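PDB 3IFR: carbohydrate kinase, FGGY, which probably phosphorylates D-xylulose with ATP, acting as a xylulose kinase of the FGGY carbohydrate kinase family. Local coordinates for residues A[343-348]-A[483-488]. Residues are numbered along the deposited sequence; the frame is centred on the assembly and turned at random.
Sequences CLPYFL and RDFSAL
The ring of Phe-485 receives the carbonyl oxygen of Cys-343 at its edge, in the ring plane, with O 3.7 Å from CD1. Pro-345 also comes to this rim near the plane, its CD 3.8 Å from CE1, and the two side chains cross at about a right angle. The same CD lies over one face of the Tyr-346 ring, 3.6 Å above the plane and offset toward the rim, and thus touches both aromatic side chains. Tyr-346 OH is 3.1 Å from Phe-485 CZ, approaching that ring obliquely. A chi1 of 166° puts CG of Phe-485 anti to the backbone N, and the ring beyond it reaches from helix 475-496 to the point where strand 342-344 passes into the following loop. In this FGGY kinase the strand pairs with strand 362-364 through backbone hydrogen bonds between Leu-344 and Thr-362, and the C-terminal helix packs beside this small antiparallel sheet. Helix 372-397 adds Leu-385 against Phe-485 and Ala-382 against Pro-345. An alanine in place of Phe-485 would probably open a gap between the helix and the start of the loop, taking from Pro-345 CD and the end of the Tyr-346 side chain one of their apolar neighbours. The two methyls of Leu-344 have separate partners: CD2 packs against the backbone O and CD1 of Phe-485, whereas Leu-344 CD1 meets Leu-488 CG at 3.6 Å. One helical turn after Phe-485, Leu-488 also brings CD2 to within 3.7 Å of Leu-344 CG. No hydrogen bond joins the two segments, and Leu-488 also touches Thr-364 of the paired strand.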
ATOM      1  N   CYS A 343       2.662 -24.148 -10.712  1.00 25.20           N
ATOM      2  CA  CYS A 343       3.665 -23.337 -10.029  1.00 24.61           C
ATOM      3  C   CYS A 343       3.180 -22.731  -8.679  1.00 27.62           C
ATOM      4  O   CYS A 343       2.070 -22.197  -8.583  1.00 25.54           O
ATOM      5  CB  CYS A 343       4.172 -22.255 -10.989  1.00 21.03           C
ATOM      6  SG  CYS A 343       5.006 -20.844 -10.272  1.00 25.18           S
ATOM      7  N   LEU A 344       4.004 -22.850  -7.636  1.00 24.73           N
ATOM      8  CA  LEU A 344       3.836 -22.053  -6.441  1.00 26.85           C
ATOM      9  C   LEU A 344       4.768 -20.860  -6.530  1.00 29.08           C
ATOM     10  O   LEU A 344       5.981 -21.026  -6.648  1.00 28.94           O
ATOM     11  CB  LEU A 344       4.194 -22.872  -5.212  1.00 28.60           C
ATOM     12  CG  LEU A 344       3.318 -24.093  -5.010  1.00 31.26           C
ATOM     13  CD1 LEU A 344       3.903 -24.927  -3.906  1.00 28.95           C
ATOM     14  CD2 LEU A 344       1.870 -23.679  -4.685  1.00 26.71           C
ATOM     15  N   PRO A 345       4.219 -19.641  -6.432  1.00 33.07           N
ATOM     16  CA  PRO A 345       5.012 -18.431  -6.701  1.00 29.31           C
ATOM     17  C   PRO A 345       5.574 -17.764  -5.459  1.00 29.49           C
ATOM     18  O   PRO A 345       5.569 -16.533  -5.409  1.00 30.15           O
ATOM     19  CB  PRO A 345       3.977 -17.482  -7.309  1.00 29.43           C
ATOM     20  CG  PRO A 345       2.605 -18.034  -6.825  1.00 28.18           C
ATOM     21  CD  PRO A 345       2.820 -19.322  -6.105  1.00 29.06           C
ATOM     22  N   TYR A 346       6.073 -18.529  -4.496  1.00 31.51           N
ATOM     23  CA  TYR A 346       6.581 -17.946  -3.249  1.00 33.23           C
ATOM     24  C   TYR A 346       8.124 -17.807  -3.154  1.00 35.39           C
ATOM     25  O   TYR A 346       8.788 -18.425  -2.298  1.00 36.93           O
ATOM     26  CB  TYR A 346       5.983 -18.707  -2.063  1.00 37.71           C
ATOM     27  CG  TYR A 346       4.493 -18.996  -2.231  1.00 34.21           C
ATOM     28  CD1 TYR A 346       3.594 -17.975  -2.531  1.00 33.21           C
ATOM     29  CD2 TYR A 346       3.993 -20.285  -2.096  1.00 32.82           C
ATOM     30  CE1 TYR A 346       2.243 -18.230  -2.685  1.00 33.34           C
ATOM     31  CE2 TYR A 346       2.642 -20.557  -2.260  1.00 35.35           C
ATOM     32  CZ  TYR A 346       1.771 -19.527  -2.555  1.00 34.52           C
ATOM     33  OH  TYR A 346       0.425 -19.792  -2.704  1.00 32.33           O
ATOM     34  N   PHE A 347       8.674 -16.945  -4.007  1.00 32.64           N
ATOM     35  CA  PHE A 347      10.117 -16.759  -4.123  1.00 33.89           C
ATOM     36  C   PHE A 347      10.789 -16.007  -2.964  1.00 38.83           C
ATOM     37  O   PHE A 347      12.006 -16.146  -2.736  1.00 38.49           O
ATOM     38  CB  PHE A 347      10.435 -16.106  -5.468  1.00 34.05           C
ATOM     39  CG  PHE A 347       9.865 -16.859  -6.643  1.00 33.24           C
ATOM     40  CD1 PHE A 347      10.523 -17.983  -7.151  1.00 31.05           C
ATOM     41  CD2 PHE A 347       8.676 -16.462  -7.221  1.00 29.87           C
ATOM     42  CE1 PHE A 347      10.010 -18.688  -8.224  1.00 31.09           C
ATOM     43  CE2 PHE A 347       8.155 -17.149  -8.300  1.00 33.90           C
ATOM     44  CZ  PHE A 347       8.814 -18.274  -8.805  1.00 33.34           C
ATOM     45  N   LEU A 348      10.010 -15.219  -2.229  1.00 37.80           N
ATOM     46  CA  LEU A 348      10.517 -14.537  -1.034  1.00 42.73           C
ATOM     47  C   LEU A 348       9.833 -15.095   0.201  1.00 46.46           C
ATOM     48  O   LEU A 348       9.971 -14.569   1.303  1.00 54.81           O
ATOM     49  CB  LEU A 348      10.251 -13.034  -1.107  1.00 41.94           C
ATOM     50  CG  LEU A 348      11.163 -12.214  -2.016  1.00 45.15           C
ATOM     51  CD1 LEU A 348      11.811 -13.081  -3.098  1.00 42.21           C
ATOM     52  CD2 LEU A 348      10.403 -11.044  -2.635  1.00 40.83           C
ATOM     53  N   ARG A 483      -7.517 -25.874  -7.566  1.00 28.01           N
ATOM     54  CA  ARG A 483      -7.531 -27.019  -6.672  1.00 30.88           C
ATOM     55  C   ARG A 483      -6.108 -27.613  -6.631  1.00 31.88           C
ATOM     56  O   ARG A 483      -5.568 -27.886  -5.545  1.00 29.02           O
ATOM     57  CB  ARG A 483      -8.610 -28.010  -7.118  1.00 34.25           C
ATOM     58  CG  ARG A 483      -8.343 -29.490  -6.864  1.00 43.91           C
ATOM     59  CD  ARG A 483      -9.360 -30.401  -7.634  1.00 48.15           C
ATOM     60  NE  ARG A 483      -8.814 -31.735  -7.933  1.00 54.10           N
ATOM     61  CZ  ARG A 483      -8.045 -32.035  -8.991  1.00 56.39           C
ATOM     62  NH1 ARG A 483      -7.719 -31.098  -9.887  1.00 49.35           N
ATOM     63  NH2 ARG A 483      -7.597 -33.284  -9.169  1.00 54.35           N
ATOM     64  N   ASP A 484      -5.465 -27.748  -7.792  1.00 28.78           N
ATOM     65  CA  ASP A 484      -4.078 -28.236  -7.798  1.00 29.67           C
ATOM     66  C   ASP A 484      -3.086 -27.366  -7.014  1.00 28.62           C
ATOM     67  O   ASP A 484      -2.303 -27.864  -6.248  1.00 28.62           O
ATOM     68  CB  ASP A 484      -3.568 -28.413  -9.214  1.00 27.67           C
ATOM     69  CG  ASP A 484      -4.151 -29.624  -9.870  1.00 33.95           C
ATOM     70  OD1 ASP A 484      -5.079 -30.227  -9.272  1.00 34.41           O
ATOM     71  OD2 ASP A 484      -3.676 -29.976 -10.969  1.00 37.53           O
ATOM     72  N   PHE A 485      -3.114 -26.071  -7.262  1.00 26.15           N
ATOM     73  CA  PHE A 485      -2.258 -25.106  -6.631  1.00 25.08           C
ATOM     74  C   PHE A 485      -2.376 -25.248  -5.107  1.00 28.24           C
ATOM     75  O   PHE A 485      -1.380 -25.347  -4.382  1.00 30.89           O
ATOM     76  CB  PHE A 485      -2.765 -23.757  -7.139  1.00 26.71           C
ATOM     77  CG  PHE A 485      -2.277 -22.574  -6.402  1.00 25.54           C
ATOM     78  CD1 PHE A 485      -1.111 -21.941  -6.789  1.00 21.97           C
ATOM     79  CD2 PHE A 485      -3.053 -22.014  -5.401  1.00 24.98           C
ATOM     80  CE1 PHE A 485      -0.688 -20.823  -6.142  1.00 26.36           C
ATOM     81  CE2 PHE A 485      -2.632 -20.874  -4.734  1.00 27.73           C
ATOM     82  CZ  PHE A 485      -1.445 -20.282  -5.089  1.00 26.16           C
ATOM     83  N   SER A 486      -3.606 -25.278  -4.631  1.00 27.69           N
ATOM     84  CA  SER A 486      -3.905 -25.446  -3.219  1.00 29.56           C
ATOM     85  C   SER A 486      -3.374 -26.749  -2.653  1.00 29.00           C
ATOM     86  O   SER A 486      -2.839 -26.763  -1.569  1.00 31.50           O
ATOM     87  CB  SER A 486      -5.422 -25.409  -2.998  1.00 25.48           C
ATOM     88  OG  SER A 486      -5.816 -24.068  -2.827  1.00 32.70           O
ATOM     89  N   ALA A 487      -3.560 -27.838  -3.382  1.00 28.34           N
ATOM     90  CA  ALA A 487      -3.105 -29.133  -2.949  1.00 27.91           C
ATOM     91  C   ALA A 487      -1.583 -29.267  -3.089  1.00 32.08           C
ATOM     92  O   ALA A 487      -0.953 -30.042  -2.340  1.00 34.97           O
ATOM     93  CB  ALA A 487      -3.813 -30.224  -3.737  1.00 26.61           C
ATOM     94  N   LEU A 488      -0.984 -28.529  -4.022  1.00 28.13           N
ATOM     95  CA  LEU A 488       0.473 -28.534  -4.142  1.00 30.76           C
ATOM     96  C   LEU A 488       1.054 -27.985  -2.829  1.00 31.13           C
ATOM     97  O   LEU A 488       1.844 -28.644  -2.170  1.00 28.50           O
ATOM     98  CB  LEU A 488       0.958 -27.735  -5.348  1.00 28.00           C
ATOM     99  CG  LEU A 488       2.477 -27.790  -5.583  1.00 31.01           C
ATOM    100  CD1 LEU A 488       3.069 -29.205  -5.404  1.00 24.50           C
ATOM    101  CD2 LEU A 488       2.801 -27.233  -6.976  1.00 27.11           C
TER